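Local atomic coordinates of single domain haemoglobin (Campylobacter jejuni, PDB entry 2WY4), a protein that binds a heme whose iron takes up small ligands, and probably works in oxygen binding and nitric oxide dioxygenation as a single-domain globin. Residues K29-D34 against P95-C100; E21-E26 against K103-L108; D11-L16 against A59-A64; V89-Y94 against F129-E134. One frame throughout, in Å; residues are numbered along the deposited sequence.

In the fold
Interactions 1 and 2 lie along one crossing, that of helices 4-34 and 94-109, and touch each other where Ile30 packs on Lys103 and Ala104. Interaction 1 is the buried, heme-side part, made of apolar and sulfur contacts; interaction 2 is only partly buried and adds a side-chain hydrogen bond on its more exposed side. Interaction 3 is also buried and wholly apolar, pairing helix 4-34 with helix 51-65, and meets interaction 2 through Leu16 and Leu23. Interaction 4, on the opposite side of the chain's centre from interactions 2 and 3, is buried yet polar at its heart: a tyrosine, a carboxylate and a water beside the heme, which interaction 1 touches as well.

Interaction 1: residues K29-D34 against P95-C100; sequences KIMFND and PIVGAC. With HEM (protoporphyrin IX containing Fe), chain B.
Cys100 marks the tight part of this contact. Its chi1 of -65° sets SG anti to the carbonyl carbon and beside the backbone N, so the sulfur presses against the other helix at Met31, 3.6 Å from Met31 CA and 3.7 Å from Met31 CB. Ile30 closes in as well, its CG2 3.8 Å from Cys100 SG. The short helix axes approach to 9.5 Å at 125°, and the backbones come closest at Met31 and Cys100.

Between Met31 and the first turn of segment 95-100 the fit loosens. The Met31 chain, with CG anti to the backbone N, reaches out obliquely across Val97 and puts SD 3.9 Å from Val97 CG2, with a looser touch on Ile96 CG2. On the solvent side Asn33 and Asp34 turn to each other instead, Asn33 ND2 donating to Asp34 OD1 over 3.0 Å. The heme side is a second close contact: Val97 CG2 lies 3.4 Å from the CMC methyl of HEM, so the contact forms part of the pocket wall.

The arrangement is the B/G helix crossing of the globin fold; Phe27 of helix 4-34 packs on Val97 and Cys100, while the loop residues Tyr35 and Phe42 cover Cys100 and Met31.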
# COMPACT_ATOMS: atom_id res chain seq x y z
N LYS A 29 -5.06 -6.58 -9.79
CA LYS A 29 -6.02 -7.54 -10.35
C LYS A 29 -7.25 -7.66 -9.44
O LYS A 29 -8.41 -7.55 -9.89
CB LYS A 29 -5.37 -8.91 -10.53
CG LYS A 29 -6.28 -9.99 -11.12
CD LYS A 29 -5.58 -11.34 -11.20
CE LYS A 29 -6.55 -12.48 -11.50
NZ LYS A 29 -5.90 -13.73 -12.04
N ILE A 30 -7.01 -7.88 -8.16
CA ILE A 30 -8.10 -8.02 -7.19
C ILE A 30 -8.91 -6.73 -7.11
O ILE A 30 -10.13 -6.76 -7.19
CB ILE A 30 -7.55 -8.40 -5.81
CG1 ILE A 30 -7.02 -9.83 -5.81
CG2 ILE A 30 -8.63 -8.24 -4.75
CD1 ILE A 30 -6.08 -10.14 -4.69
N MET A 31 -8.24 -5.61 -6.96
CA MET A 31 -8.96 -4.38 -6.78
C MET A 31 -9.78 -3.99 -7.99
O MET A 31 -10.92 -3.58 -7.86
CB MET A 31 -8.08 -3.23 -6.34
CG MET A 31 -8.86 -1.98 -5.98
SD MET A 31 -7.87 -0.73 -5.14
CE MET A 31 -6.70 -0.31 -6.42
N PHE A 32 -9.21 -4.11 -9.19
CA PHE A 32 -9.95 -3.74 -10.39
C PHE A 32 -11.11 -4.70 -10.65
O PHE A 32 -12.14 -4.30 -11.19
CB PHE A 32 -9.03 -3.64 -11.60
CG PHE A 32 -8.01 -2.53 -11.49
CD1 PHE A 32 -8.21 -1.46 -10.61
CD2 PHE A 32 -6.87 -2.56 -12.25
CE1 PHE A 32 -7.27 -0.43 -10.51
CE2 PHE A 32 -5.94 -1.53 -12.15
CZ PHE A 32 -6.13 -0.50 -11.27
N ASN A 33 -10.97 -5.94 -10.24
CA ASN A 33 -12.06 -6.92 -10.38
C ASN A 33 -13.18 -6.71 -9.39
O ASN A 33 -14.36 -6.83 -9.76
CB ASN A 33 -11.56 -8.33 -10.13
CG ASN A 33 -12.65 -9.36 -10.34
OD1 ASN A 33 -13.01 -9.64 -11.47
ND2 ASN A 33 -13.25 -9.85 -9.25
N ASP A 34 -12.84 -6.42 -8.13
CA ASP A 34 -13.83 -6.34 -7.05
C ASP A 34 -14.40 -4.94 -6.92
O ASP A 34 -15.54 -4.76 -6.45
CB ASP A 34 -13.18 -6.72 -5.71
CG ASP A 34 -12.94 -8.20 -5.54
OD1 ASP A 34 -13.32 -9.00 -6.42
OD2 ASP A 34 -12.33 -8.63 -4.52
N PRO A 95 -9.87 1.48 3.30
CA PRO A 95 -10.26 0.11 3.63
C PRO A 95 -10.38 -0.83 2.39
O PRO A 95 -10.25 -2.07 2.51
CB PRO A 95 -11.61 0.30 4.33
CG PRO A 95 -11.58 1.66 4.84
CD PRO A 95 -10.87 2.45 3.79
N ILE A 96 -10.67 -0.27 1.22
CA ILE A 96 -10.73 -1.06 -0.00
C ILE A 96 -9.34 -1.55 -0.35
O ILE A 96 -9.10 -2.71 -0.60
CB ILE A 96 -11.33 -0.23 -1.16
CG1 ILE A 96 -12.80 0.05 -0.87
CG2 ILE A 96 -11.18 -0.96 -2.43
CD1 ILE A 96 -13.44 1.03 -1.85
N VAL A 97 -8.40 -0.62 -0.38
CA VAL A 97 -7.01 -0.97 -0.63
C VAL A 97 -6.50 -1.99 0.38
O VAL A 97 -5.82 -2.95 0.01
CB VAL A 97 -6.11 0.32 -0.71
CG1 VAL A 97 -4.63 -0.03 -0.60
CG2 VAL A 97 -6.41 1.05 -2.01
N GLY A 98 -6.83 -1.80 1.66
CA GLY A 98 -6.35 -2.74 2.65
C GLY A 98 -6.90 -4.15 2.42
O GLY A 98 -6.19 -5.13 2.57
N ALA A 99 -8.19 -4.25 2.11
CA ALA A 99 -8.78 -5.55 1.89
C ALA A 99 -8.11 -6.24 0.69
O ALA A 99 -7.77 -7.42 0.75
CB ALA A 99 -10.28 -5.43 1.69
N CYS A 100 -7.87 -5.48 -0.38
CA CYS A 100 -7.29 -6.07 -1.57
C CYS A 100 -5.81 -6.40 -1.36
O CYS A 100 -5.34 -7.43 -1.83
CB CYS A 100 -7.43 -5.12 -2.75
SG CYS A 100 -9.15 -4.82 -3.22
CHA HEM B . -0.71 6.48 -7.04
CHB HEM B . 0.97 4.48 -3.00
CHC HEM B . -3.54 4.07 -1.37
CHD HEM B . -5.23 5.47 -5.70
C1A HEM B . 0.14 6.06 -6.08
C2A HEM B . 1.57 6.09 -6.12
C3A HEM B . 2.06 5.52 -5.00
C4A HEM B . 0.90 5.11 -4.23
CMA HEM B . 3.54 5.36 -4.62
CAA HEM B . 2.40 6.70 -7.27
CBA HEM B . 2.17 8.21 -7.39
CGA HEM B . 3.13 9.12 -6.70
O1A HEM B . 4.23 8.66 -6.30
O2A HEM B . 2.80 10.35 -6.60
C1B HEM B . -0.11 4.17 -2.22
C2B HEM B . -0.05 3.59 -0.93
C3B HEM B . -1.31 3.48 -0.47
C4B HEM B . -2.19 3.98 -1.47
CMB HEM B . 1.22 3.12 -0.24
CAB HEM B . -1.83 2.88 0.84
CBB HEM B . -1.26 3.14 2.01
C1C HEM B . -4.42 4.45 -2.36
C2C HEM B . -5.84 4.53 -2.31
C3C HEM B . -6.26 4.89 -3.50
C4C HEM B . -5.14 5.03 -4.39
CMC HEM B . -6.68 4.30 -1.05
CAC HEM B . -7.71 5.10 -3.91
CBC HEM B . -8.23 4.36 -4.89
C1D HEM B . -4.13 5.87 -6.44
C2D HEM B . -4.25 6.35 -7.76
C3D HEM B . -2.87 6.69 -8.21
C4D HEM B . -2.05 6.38 -7.09
CMD HEM B . -5.53 6.52 -8.55
CAD HEM B . -2.41 7.21 -9.56
CBD HEM B . -1.76 6.06 -10.33
CGD HEM B . -1.55 6.34 -11.78
O1D HEM B . -1.87 5.45 -12.58
O2D HEM B . -1.03 7.44 -12.10
NA HEM B . -0.27 5.45 -4.91
NB HEM B . -1.43 4.41 -2.53
NC HEM B . -4.01 4.77 -3.64
ND HEM B . -2.81 5.88 -6.05
FE HEM B . -2.12 5.14 -4.28

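Interaction 2: residues E21-E26 against K103-L108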
# COMPACT_ATOMS: atom_id res chain seq x y z
N GLU A 21 6.63 -6.52 -7.04
CA GLU A 21 5.84 -6.22 -8.22
C GLU A 21 4.82 -7.30 -8.49
O GLU A 21 3.74 -7.02 -8.96
CB GLU A 21 6.73 -6.03 -9.47
CG GLU A 21 5.97 -5.60 -10.71
CD GLU A 21 6.89 -5.38 -11.91
OE1 GLU A 21 8.12 -5.52 -11.76
OE2 GLU A 21 6.35 -5.07 -12.99
N ASP A 22 5.19 -8.55 -8.19
CA ASP A 22 4.23 -9.62 -8.36
C ASP A 22 3.06 -9.47 -7.36
O ASP A 22 1.89 -9.68 -7.70
CB ASP A 22 4.99 -10.93 -8.22
CG ASP A 22 6.15 -10.98 -9.17
OD1 ASP A 22 5.90 -10.72 -10.34
OD2 ASP A 22 7.28 -11.23 -8.78
N LEU A 23 3.39 -9.07 -6.13
CA LEU A 23 2.36 -8.82 -5.13
C LEU A 23 1.44 -7.69 -5.60
O LEU A 23 0.23 -7.79 -5.49
CB LEU A 23 3.00 -8.41 -3.82
CG LEU A 23 2.07 -8.08 -2.68
CD1 LEU A 23 1.19 -9.27 -2.34
CD2 LEU A 23 2.87 -7.67 -1.47
N THR A 24 2.02 -6.60 -6.12
CA THR A 24 1.16 -5.51 -6.49
C THR A 24 0.41 -5.78 -7.78
O THR A 24 -0.69 -5.28 -7.97
CB THR A 24 1.86 -4.17 -6.50
OG1 THR A 24 2.97 -4.24 -7.42
CG2 THR A 24 2.45 -3.88 -5.13
N ASN A 25 0.97 -6.57 -8.68
CA ASN A 25 0.20 -6.99 -9.83
C ASN A 25 -1.06 -7.71 -9.35
O ASN A 25 -2.14 -7.46 -9.86
CB ASN A 25 0.99 -7.93 -10.73
CG ASN A 25 1.90 -7.23 -11.65
OD1 ASN A 25 1.72 -6.05 -11.94
ND2 ASN A 25 2.88 -7.96 -12.13
N GLU A 26 -0.92 -8.58 -8.36
CA GLU A 26 -2.07 -9.31 -7.80
C GLU A 26 -3.04 -8.36 -7.09
O GLU A 26 -4.24 -8.45 -7.29
CB GLU A 26 -1.58 -10.44 -6.88
CG GLU A 26 -2.70 -11.25 -6.22
CD GLU A 26 -3.37 -12.23 -7.15
OE1 GLU A 26 -2.91 -12.41 -8.28
OE2 GLU A 26 -4.36 -12.85 -6.70
N LYS A 103 -5.56 -9.54 0.82
CA LYS A 103 -5.88 -10.69 0.03
C LYS A 103 -4.74 -11.08 -0.91
O LYS A 103 -4.43 -12.24 -1.08
CB LYS A 103 -7.19 -10.48 -0.74
CG LYS A 103 -7.55 -11.67 -1.58
CD LYS A 103 -8.98 -11.63 -2.05
CE LYS A 103 -9.15 -10.93 -3.36
NZ LYS A 103 -10.30 -11.54 -4.12
N ALA A 104 -4.11 -10.08 -1.53
CA ALA A 104 -2.98 -10.33 -2.41
C ALA A 104 -1.85 -11.02 -1.63
O ALA A 104 -1.21 -11.95 -2.13
CB ALA A 104 -2.46 -9.00 -3.01
N ILE A 105 -1.64 -10.56 -0.40
CA ILE A 105 -0.62 -11.13 0.46
C ILE A 105 -0.93 -12.60 0.78
O ILE A 105 -0.10 -13.47 0.69
CB ILE A 105 -0.43 -10.28 1.74
CG1 ILE A 105 0.30 -8.98 1.40
CG2 ILE A 105 0.35 -11.04 2.82
CD1 ILE A 105 0.35 -8.01 2.57
N LYS A 106 -2.17 -12.85 1.16
CA LYS A 106 -2.60 -14.21 1.42
C LYS A 106 -2.40 -15.09 0.19
O LYS A 106 -1.91 -16.18 0.29
CB LYS A 106 -4.08 -14.25 1.84
CG LYS A 106 -4.39 -15.25 2.93
CD LYS A 106 -4.26 -16.65 2.45
CE LYS A 106 -5.00 -17.59 3.39
NZ LYS A 106 -6.28 -16.97 3.84
N ASN A 107 -2.78 -14.58 -0.98
CA ASN A 107 -2.67 -15.35 -2.23
C ASN A 107 -1.26 -15.69 -2.62
O ASN A 107 -0.97 -16.83 -2.99
CB ASN A 107 -3.34 -14.65 -3.41
CG ASN A 107 -4.85 -14.60 -3.28
OD1 ASN A 107 -5.46 -15.31 -2.45
ND2 ASN A 107 -5.48 -13.83 -4.18
N LEU A 108 -0.38 -14.69 -2.57
CA LEU A 108 0.96 -14.90 -3.10
C LEU A 108 1.99 -15.32 -2.08
O LEU A 108 2.89 -16.10 -2.41
CB LEU A 108 1.47 -13.65 -3.85
CG LEU A 108 0.78 -13.15 -5.11
CD1 LEU A 108 1.78 -12.54 -6.06
CD2 LEU A 108 -0.02 -14.19 -5.81
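This is a helix-helix crossing with an apolar centre and a polar outer side, where helix 4-34 passes over helix 94-109 away from the annotated heme sites. The local axes come within 8.9 Å at 122°, and the small Ala104 allows that approach, its CA being the nearest to that of Glu26. Leu23, with CG anti to the backbone N, lays its CD1 methyl on the turn beginning at Ala104, 3.7 Å from Ala104 CB and 3.9 Å from Ile105 CG1. Leu108 reaches back the other way, and its CD1 sits 3.3 Å from the carbonyl Asp22 O.

Glu26 serves both characters. Its CG packs 3.9 Å from Ala104 CB, and the bend at chi2 then carries the carboxylate toward Asn107. Asn107 ND2 donates over 2.9 Å, at an N-H...O angle of 151°, to Glu26 OE2, which receives it on its anti lone pair, away from the other carboxylate oxygen. The acceptor lies near the amide plane, although the amide and carboxylate planes stand 73° apart, so the groups meet crosswise.

Around the contact, Leu23 touches Leu16 further back on helix 4-34, Thr24 OG1 bonds to Pro53 O of helix 51-65, and Ile105 packs on Trp119 of helix 113-139.

Interaction 3: residues D11-L16 against A59-A64; sequences DCVPIL and AILMAA
Helical segments 11-16 and 59-64 run nearly antiparallel, their short axes 9.5 Å apart at closest and 164° between N-to-C directions. The nearest CA atoms are those of Val13 and Leu61, at 6.1 Å. Segment 11-16 is kinked: the nitrogens of Pro14 and Ile15 make no bond to the preceding turn, and proline has no N-H to give.

The contact is carried by Leu61, which inserts one methyl between Val13 and Leu16, residues about one turn apart. Its CD2 lies 3.4 Å from the carbonyl Val13 O, 3.5 Å from Leu16 CB and 3.8 Å from Val13 CG1, so a single methyl meets backbone and two side chains. A chi1 of -81° places CG anti to the carbonyl carbon and beside the backbone N, from where CD2 reaches across to the other helix. Leu16 and Leu61 slide past each other in opposite directions, while Leu16 meets Ile60 roughly at a right angle, with Leu16 CD1 4.0 Å from Ile60 CG2. At the other end, the second Val13 methyl, CG2, rests 3.8 Å from Ala64 CB. The interface is therefore van der Waals packing, mostly of branched aliphatic side chains, with one methyl also against a backbone carbonyl.

In globin terms these are the A and E helices. Ile60 reaches Leu101 of helix 94-109 and Trp119 of helix 113-139, and Ala59 touches both the heme and Tyr130.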
# COMPACT_ATOMS: atom_id res chain seq x y z
N ASP A 11 11.19 -8.54 8.21
CA ASP A 11 11.52 -9.78 7.55
C ASP A 11 10.90 -9.83 6.17
O ASP A 11 11.37 -10.53 5.29
CB ASP A 11 10.97 -10.99 8.34
CG ASP A 11 11.70 -11.27 9.64
OD1 ASP A 11 12.80 -10.76 9.90
OD2 ASP A 11 11.19 -12.05 10.46
N CYS A 12 9.83 -9.08 5.99
CA CYS A 12 9.13 -9.05 4.71
C CYS A 12 9.75 -8.10 3.71
O CYS A 12 9.44 -8.20 2.51
CB CYS A 12 7.65 -8.73 4.91
SG CYS A 12 6.75 -10.11 5.69
N VAL A 13 10.63 -7.20 4.15
CA VAL A 13 11.33 -6.31 3.21
C VAL A 13 11.99 -7.09 2.04
O VAL A 13 11.74 -6.80 0.88
CB VAL A 13 12.28 -5.35 3.91
CG1 VAL A 13 13.16 -4.62 2.89
CG2 VAL A 13 11.49 -4.34 4.70
N PRO A 14 12.83 -8.07 2.31
CA PRO A 14 13.44 -8.83 1.23
C PRO A 14 12.45 -9.52 0.30
O PRO A 14 12.69 -9.65 -0.90
CB PRO A 14 14.30 -9.88 1.96
CG PRO A 14 14.38 -9.46 3.34
CD PRO A 14 13.35 -8.48 3.62
N ILE A 15 11.35 -9.98 0.87
CA ILE A 15 10.34 -10.65 0.08
C ILE A 15 9.75 -9.69 -0.93
O ILE A 15 9.52 -10.03 -2.08
CB ILE A 15 9.22 -11.21 1.01
CG1 ILE A 15 9.82 -12.27 1.95
CG2 ILE A 15 8.05 -11.75 0.20
CD1 ILE A 15 8.79 -12.83 2.99
N LEU A 16 9.53 -8.47 -0.47
CA LEU A 16 9.01 -7.43 -1.32
C LEU A 16 10.07 -6.92 -2.30
O LEU A 16 9.74 -6.51 -3.41
CB LEU A 16 8.50 -6.26 -0.47
CG LEU A 16 7.31 -6.47 0.46
CD1 LEU A 16 7.24 -5.39 1.53
CD2 LEU A 16 6.09 -6.42 -0.36
N ALA A 59 6.60 1.88 -2.47
CA ALA A 59 6.00 2.60 -1.36
C ALA A 59 5.72 1.67 -0.17
O ALA A 59 5.84 2.11 0.99
CB ALA A 59 4.73 3.23 -1.81
N ILE A 60 5.30 0.43 -0.45
CA ILE A 60 5.10 -0.53 0.63
C ILE A 60 6.44 -0.81 1.29
O ILE A 60 6.53 -0.89 2.50
CB ILE A 60 4.35 -1.80 0.12
CG1 ILE A 60 2.95 -1.42 -0.35
CG2 ILE A 60 4.24 -2.82 1.25
CD1 ILE A 60 2.22 -2.49 -1.10
N LEU A 61 7.48 -1.01 0.48
CA LEU A 61 8.82 -1.20 1.04
C LEU A 61 9.21 -0.03 1.92
O LEU A 61 9.82 -0.21 2.97
CB LEU A 61 9.84 -1.32 -0.08
CG LEU A 61 9.92 -2.70 -0.71
CD1 LEU A 61 10.59 -2.62 -2.06
CD2 LEU A 61 10.73 -3.62 0.19
N MET A 62 8.94 1.18 1.45
CA MET A 62 9.27 2.37 2.21
C MET A 62 8.58 2.34 3.56
O MET A 62 9.17 2.73 4.56
CB MET A 62 8.86 3.63 1.43
CG MET A 62 9.37 4.91 1.99
SD MET A 62 11.21 4.96 1.83
CE MET A 62 11.41 6.73 1.99
N ALA A 63 7.33 1.91 3.58
CA ALA A 63 6.58 1.88 4.84
C ALA A 63 7.13 0.76 5.75
O ALA A 63 7.30 0.95 6.95
CB ALA A 63 5.10 1.66 4.55
N ALA A 64 7.37 -0.40 5.18
CA ALA A 64 7.89 -1.52 5.99
C ALA A 64 9.24 -1.15 6.62
O ALA A 64 9.49 -1.43 7.78
CB ALA A 64 8.00 -2.79 5.14

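Interaction 4: residues V89-Y94 against F129-E134; sequences VKEEHY and FYIDIE. With HEM (protoporphyrin IX containing Fe), chain B.
At the proximal side of the globin heme pocket, the turn entering helix 94-109 (the FG corner) packs on helix 113-139, and Tyr94 is the centre of the contact. Its ring is held between two apolar groups: the HEM CMC methyl lies 3.6 Å above the plane over the centre of one face, and Ile131 CG1 covers the opposite face in a CH-pi contact, 3.8 Å from the ring centroid and 23° off the normal. The phenol OH donates to Glu134 OE1 over 2.6 Å, approaching 25° out of the carboxylate plane. Tyr130 CB sits 3.4 Å from Tyr94 OH, and the Tyr130 ring then turns away to the heme, with the vinyl carbon CBB over one face.

Glu134 OE1 is gripped by two donors, since a water also gives it a hydrogen bond at 2.7 Å and gives a second to Val89 O. The other oxygen, OE2, bonds to ND1 of His84, the axial ligand of the iron. The Glu134 carboxylate, held by Tyr94 and the water, would probably make the imidazole of His84 more electron-rich, consistent with the proximal hydrogen bonding of bacterial haemoglobins and with peroxidase-like behaviour.

The loop itself is positioned by further contacts. Val89 CG2 lies 3.6 Å from HEM CAC, and Glu91 lays its CG across Ile131 CG2. Beyond that, His93 accepts from the backbone near its own ring plane: Lys90 N to His93 ND1 is 2.9 Å, almost straight at 175°.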
# COMPACT_ATOMS: atom_id res chain seq x y z
N VAL A 89 -8.77 10.54 -4.10
CA VAL A 89 -8.65 9.46 -3.14
C VAL A 89 -9.18 9.98 -1.81
O VAL A 89 -8.71 10.98 -1.27
CB VAL A 89 -7.19 9.05 -2.99
CG1 VAL A 89 -7.05 8.06 -1.86
CG2 VAL A 89 -6.65 8.49 -4.31
N LYS A 90 -10.13 9.25 -1.24
CA LYS A 90 -10.72 9.61 0.03
C LYS A 90 -10.35 8.66 1.13
O LYS A 90 -9.95 7.53 0.88
CB LYS A 90 -12.24 9.65 -0.06
CG LYS A 90 -12.78 10.51 -1.16
CD LYS A 90 -12.46 11.96 -0.93
CE LYS A 90 -12.76 12.78 -2.17
NZ LYS A 90 -12.63 14.24 -1.93
N GLU A 91 -10.56 9.10 2.38
CA GLU A 91 -10.34 8.25 3.53
C GLU A 91 -11.03 6.93 3.34
O GLU A 91 -10.48 5.89 3.68
CB GLU A 91 -10.91 8.89 4.81
CG GLU A 91 -10.41 10.28 5.14
CD GLU A 91 -11.07 10.85 6.38
OE1 GLU A 91 -11.61 10.04 7.20
OE2 GLU A 91 -11.05 12.10 6.54
N GLU A 92 -12.25 6.95 2.80
CA GLU A 92 -13.03 5.74 2.66
C GLU A 92 -12.53 4.76 1.61
O GLU A 92 -13.04 3.66 1.51
CB GLU A 92 -14.50 6.11 2.36
CG GLU A 92 -15.21 6.81 3.48
CD GLU A 92 -14.72 8.21 3.76
OE1 GLU A 92 -14.40 8.94 2.80
OE2 GLU A 92 -14.69 8.62 4.97
N HIS A 93 -11.55 5.16 0.79
CA HIS A 93 -10.98 4.20 -0.17
C HIS A 93 -9.92 3.35 0.50
O HIS A 93 -9.64 2.29 0.04
CB HIS A 93 -10.29 4.90 -1.34
CG HIS A 93 -11.22 5.53 -2.33
ND1 HIS A 93 -11.22 6.88 -2.58
CD2 HIS A 93 -12.14 4.98 -3.16
CE1 HIS A 93 -12.12 7.14 -3.51
NE2 HIS A 93 -12.67 6.00 -3.90
N TYR A 94 -9.34 3.83 1.59
CA TYR A 94 -8.26 3.10 2.23
C TYR A 94 -8.66 1.69 2.72
O TYR A 94 -7.85 0.77 2.58
CB TYR A 94 -7.51 3.93 3.30
CG TYR A 94 -6.57 4.93 2.70
CD1 TYR A 94 -7.02 6.15 2.24
CD2 TYR A 94 -5.22 4.63 2.53
CE1 TYR A 94 -6.18 7.04 1.64
CE2 TYR A 94 -4.38 5.52 1.92
CZ TYR A 94 -4.86 6.72 1.49
OH TYR A 94 -4.00 7.63 0.91
N PHE A 129 -1.34 7.22 8.39
CA PHE A 129 -0.33 8.22 8.05
C PHE A 129 -0.64 8.95 6.73
O PHE A 129 -0.54 10.19 6.67
CB PHE A 129 1.04 7.55 8.00
CG PHE A 129 2.20 8.50 7.97
CD1 PHE A 129 2.57 9.21 9.08
CD2 PHE A 129 2.91 8.68 6.80
CE1 PHE A 129 3.65 10.06 9.05
CE2 PHE A 129 3.97 9.57 6.74
CZ PHE A 129 4.34 10.26 7.86
N TYR A 130 -1.02 8.20 5.70
CA TYR A 130 -1.39 8.80 4.43
C TYR A 130 -2.66 9.63 4.55
O TYR A 130 -2.73 10.79 4.10
CB TYR A 130 -1.62 7.73 3.37
CG TYR A 130 -0.39 7.24 2.64
CD1 TYR A 130 0.52 6.42 3.25
CD2 TYR A 130 -0.16 7.61 1.31
CE1 TYR A 130 1.63 5.96 2.60
CE2 TYR A 130 0.96 7.17 0.65
CZ TYR A 130 1.86 6.36 1.28
OH TYR A 130 2.98 5.98 0.56
N ILE A 131 -3.68 9.05 5.20
CA ILE A 131 -4.97 9.74 5.37
C ILE A 131 -4.80 11.09 6.05
O ILE A 131 -5.40 12.09 5.62
CB ILE A 131 -5.94 8.86 6.19
CG1 ILE A 131 -6.42 7.65 5.36
CG2 ILE A 131 -7.18 9.65 6.63
CD1 ILE A 131 -7.05 6.53 6.21
N ASP A 132 -4.01 11.13 7.10
CA ASP A 132 -3.86 12.37 7.87
C ASP A 132 -3.18 13.47 7.07
O ASP A 132 -3.57 14.65 7.13
CB ASP A 132 -3.12 12.15 9.20
CG ASP A 132 -3.94 11.36 10.24
OD1 ASP A 132 -5.17 11.15 10.06
OD2 ASP A 132 -3.41 10.86 11.25
N ILE A 133 -2.17 13.10 6.29
CA ILE A 133 -1.48 14.06 5.44
C ILE A 133 -2.43 14.57 4.34
O ILE A 133 -2.50 15.79 4.07
CB ILE A 133 -0.19 13.43 4.83
CG1 ILE A 133 0.90 13.37 5.89
CG2 ILE A 133 0.33 14.19 3.62
CD1 ILE A 133 2.14 12.64 5.50
N GLU A 134 -3.17 13.65 3.73
CA GLU A 134 -4.12 13.98 2.69
C GLU A 134 -5.29 14.83 3.22
O GLU A 134 -5.74 15.75 2.56
CB GLU A 134 -4.56 12.70 1.97
CG GLU A 134 -3.41 12.18 1.11
CD GLU A 134 -3.51 10.72 0.68
OE1 GLU A 134 -4.63 10.16 0.72
OE2 GLU A 134 -2.48 10.15 0.27
CHA HEM B . -0.71 6.48 -7.04
CHB HEM B . 0.97 4.48 -3.00
CHC HEM B . -3.54 4.07 -1.37
CHD HEM B . -5.23 5.47 -5.70
C1A HEM B . 0.14 6.06 -6.08
C2A HEM B . 1.57 6.09 -6.12
C3A HEM B . 2.06 5.52 -5.00
C4A HEM B . 0.90 5.11 -4.23
CMA HEM B . 3.54 5.36 -4.62
CAA HEM B . 2.40 6.70 -7.27
CBA HEM B . 2.17 8.21 -7.39
CGA HEM B . 3.13 9.12 -6.70
O1A HEM B . 4.23 8.66 -6.30
O2A HEM B . 2.80 10.35 -6.60
C1B HEM B . -0.11 4.17 -2.22
C2B HEM B . -0.05 3.59 -0.93
C3B HEM B . -1.31 3.48 -0.47
C4B HEM B . -2.19 3.98 -1.47
CMB HEM B . 1.22 3.12 -0.24
CAB HEM B . -1.83 2.88 0.84
CBB HEM B . -1.26 3.14 2.01
C1C HEM B . -4.42 4.45 -2.36
C2C HEM B . -5.84 4.53 -2.31
C3C HEM B . -6.26 4.89 -3.50
C4C HEM B . -5.14 5.03 -4.39
CMC HEM B . -6.68 4.30 -1.05
CAC HEM B . -7.71 5.10 -3.91
CBC HEM B . -8.23 4.36 -4.89
C1D HEM B . -4.13 5.87 -6.44
C2D HEM B . -4.25 6.35 -7.76
C3D HEM B . -2.87 6.69 -8.21
C4D HEM B . -2.05 6.38 -7.09
CMD HEM B . -5.53 6.52 -8.55
CAD HEM B . -2.41 7.21 -9.56
CBD HEM B . -1.76 6.06 -10.33
CGD HEM B . -1.55 6.34 -11.78
O1D HEM B . -1.87 5.45 -12.58
O2D HEM B . -1.03 7.44 -12.10
NA HEM B . -0.27 5.45 -4.91
NB HEM B . -1.43 4.41 -2.53
NC HEM B . -4.01 4.77 -3.64
ND HEM B . -2.81 5.88 -6.05
FE HEM B . -2.12 5.14 -4.28
O HOH W 1 -7.22 10.61 1.20